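Local coordinates for demethyldecarbamoylnovobiocin O-methyltransferase (PDB 2WK1), which catalyses the S-adenosyl-L-methionine-dependent methylation of the noviose 4-hydroxyl, the penultimate step in the biosynthesis of the antibiotic novobiocin, at residues A[44-49]-A[89-94]. Sequence-based numbering, arbitrary orientation.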
loop_
_atom_site.group_PDB
_atom_site.type_symbol
_atom_site.label_atom_id
_atom_site.label_comp_id
_atom_site.label_asym_id
_atom_site.label_seq_id
_atom_site.Cartn_x
_atom_site.Cartn_y
_atom_site.Cartn_z
ATOM N N LYS A 44 1.481 3.226 -5.992
ATOM C CA LYS A 44 0.268 2.420 -6.139
ATOM C C LYS A 44 -0.641 2.454 -4.914
ATOM O O LYS A 44 -1.877 2.444 -5.012
ATOM C CB LYS A 44 0.615 0.961 -6.418
ATOM C CG LYS A 44 1.318 0.708 -7.708
ATOM C CD LYS A 44 1.829 -0.752 -7.728
ATOM C CE LYS A 44 2.032 -1.314 -9.116
ATOM N NZ LYS A 44 3.267 -0.825 -9.701
ATOM N N VAL A 45 -0.029 2.506 -3.737
ATOM C CA VAL A 45 -0.794 2.554 -2.490
ATOM C C VAL A 45 -1.440 3.931 -2.324
ATOM O O VAL A 45 -2.604 4.061 -1.987
ATOM C CB VAL A 45 0.102 2.191 -1.234
ATOM C CG1 VAL A 45 -0.714 2.277 0.006
ATOM C CG2 VAL A 45 0.799 0.839 -1.428
ATOM N N LEU A 46 -0.658 4.965 -2.547
ATOM C CA LEU A 46 -1.153 6.318 -2.326
ATOM C C LEU A 46 -2.367 6.660 -3.181
ATOM O O LEU A 46 -3.301 7.330 -2.719
ATOM C CB LEU A 46 -0.031 7.335 -2.599
ATOM C CG LEU A 46 1.040 7.411 -1.513
ATOM C CD1 LEU A 46 2.253 8.143 -2.063
ATOM C CD2 LEU A 46 0.528 8.083 -0.257
ATOM N N ALA A 47 -2.348 6.216 -4.437
ATOM C CA ALA A 47 -3.459 6.451 -5.367
ATOM C C ALA A 47 -4.558 5.413 -5.220
ATOM O O ALA A 47 -5.634 5.567 -5.790
ATOM C CB ALA A 47 -2.960 6.458 -6.790
ATOM N N GLY A 48 -4.279 4.344 -4.478
ATOM C CA GLY A 48 -5.261 3.292 -4.265
ATOM C C GLY A 48 -5.464 2.339 -5.418
ATOM O O GLY A 48 -6.459 1.597 -5.439
ATOM N N THR A 49 -4.531 2.298 -6.356
ATOM C CA THR A 49 -4.645 1.312 -7.437
ATOM C C THR A 49 -4.415 -0.120 -6.913
ATOM O O THR A 49 -5.035 -1.066 -7.371
ATOM C CB THR A 49 -3.715 1.605 -8.623
ATOM O OG1 THR A 49 -2.369 1.594 -8.174
ATOM C CG2 THR A 49 -4.048 2.941 -9.282
ATOM N N LYS A 89 0.036 9.298 -12.915
ATOM C CA LYS A 89 0.950 10.083 -13.730
ATOM C C LYS A 89 1.495 11.304 -12.970
ATOM O O LYS A 89 2.675 11.620 -13.065
ATOM C CB LYS A 89 0.310 10.490 -15.042
ATOM C CG LYS A 89 0.092 9.298 -15.992
ATOM C CD LYS A 89 -0.500 9.707 -17.326
ATOM C CE LYS A 89 -0.749 8.535 -18.264
ATOM N NZ LYS A 89 -1.139 9.077 -19.614
ATOM N N ARG A 90 0.643 12.002 -12.223
ATOM C CA ARG A 90 1.122 13.131 -11.451
ATOM C C ARG A 90 2.002 12.689 -10.259
ATOM O O ARG A 90 2.936 13.406 -9.897
ATOM C CB ARG A 90 0.001 14.092 -11.047
ATOM C CG ARG A 90 -0.262 15.162 -12.103
ATOM C CD ARG A 90 -1.523 15.994 -11.854
ATOM N NE ARG A 90 -2.700 15.315 -12.345
ATOM C CZ ARG A 90 -3.917 15.367 -11.804
ATOM N NH1 ARG A 90 -4.164 16.038 -10.699
ATOM N NH2 ARG A 90 -4.896 14.689 -12.363
ATOM N N LEU A 91 1.730 11.528 -9.673
ATOM C CA LEU A 91 2.659 10.997 -8.647
ATOM C C LEU A 91 4.015 10.653 -9.257
ATOM O O LEU A 91 5.051 10.946 -8.680
ATOM C CB LEU A 91 2.054 9.771 -7.947
ATOM C CG LEU A 91 0.916 10.023 -6.960
ATOM C CD1 LEU A 91 0.169 8.715 -6.671
ATOM C CD2 LEU A 91 1.380 10.686 -5.665
ATOM N N GLU A 92 3.993 10.028 -10.436
ATOM C CA GLU A 92 5.237 9.722 -11.119
ATOM C C GLU A 92 6.036 10.987 -11.455
ATOM O O GLU A 92 7.257 10.991 -11.368
ATOM C CB GLU A 92 5.002 8.855 -12.374
ATOM C CG GLU A 92 4.589 7.420 -12.037
ATOM C CD GLU A 92 4.106 6.563 -13.226
ATOM O OE1 GLU A 92 3.622 7.114 -14.255
ATOM O OE2 GLU A 92 4.154 5.309 -13.095
ATOM N N ASN A 93 5.338 12.067 -11.814
ATOM C CA ASN A 93 6.003 13.352 -12.032
ATOM C C ASN A 93 6.702 13.872 -10.783
ATOM O O ASN A 93 7.814 14.378 -10.853
ATOM C CB ASN A 93 4.982 14.363 -12.562
ATOM C CG ASN A 93 5.510 15.787 -12.581
ATOM O OD1 ASN A 93 5.165 16.571 -11.695
ATOM N ND2 ASN A 93 6.365 16.112 -13.550
ATOM N N ILE A 94 6.042 13.773 -9.632
ATOM C CA ILE A 94 6.699 14.157 -8.371
ATOM C C ILE A 94 7.972 13.341 -8.184
ATOM O O ILE A 94 9.034 13.876 -7.865
ATOM C CB ILE A 94 5.794 13.939 -7.153
ATOM C CG1 ILE A 94 4.644 14.906 -7.185
ATOM C CG2 ILE A 94 6.581 14.107 -5.823
ATOM C CD1 ILE A 94 3.579 14.623 -6.106
#
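Leu91 meets Leu46 and Ala47 where the C-terminal turn of helix 35-47 rests on helix 87-103, in a Rossmann-like methyltransferase fold whose strand order, 3-2-1-4-5-7-6, is that of class I enzymes. The nearest backbones, Ala47 and Leu91, lie 8.3 Å apart between CA atoms, and just 108 Å² is buried, so the contact is small; the closest atoms are side-chain carbons. One methyl does most of the work: Leu91 CD1 sits 3.9 Å from Ala47 CB and 4.3 Å from Leu46 CB, so it packs against two consecutive residues of the opposing turn. With chi1 at -73°, Leu91 CG lies anti to its carbonyl carbon, which carries the isobutyl group out to that turn. Leu123 of helix 119-130 touches both leucines and extends this buried patch, while the Leu91 side chain comes within about 4 Å of that of Thr84, a cofactor-binding residue, and about 6 Å of the bound S-adenosylhomocysteine.

The other side is loose. Lys44 is partly exposed and Glu92, the predicted proton acceptor, is exposed; their ends, Lys44 NZ and Glu92 OE2, remain 7.1 Å apart. Buried Arg90, which makes no contact with residues 44-49, is instead anchored by salt bridges to Asp272 and to Asp243, a predicted magnesium ligand.

Helix 35-47 stops just beyond the tight patch in a Schellman motif: Gly48 has a positive phi of 77°, Gly48 N bonds Val45 O at 3.0 Å, and Thr49 N makes a weak bond to Lys44 O. The backbone N of Ala47, just before that glycine, lies 4.2 Å from Leu91 CD1.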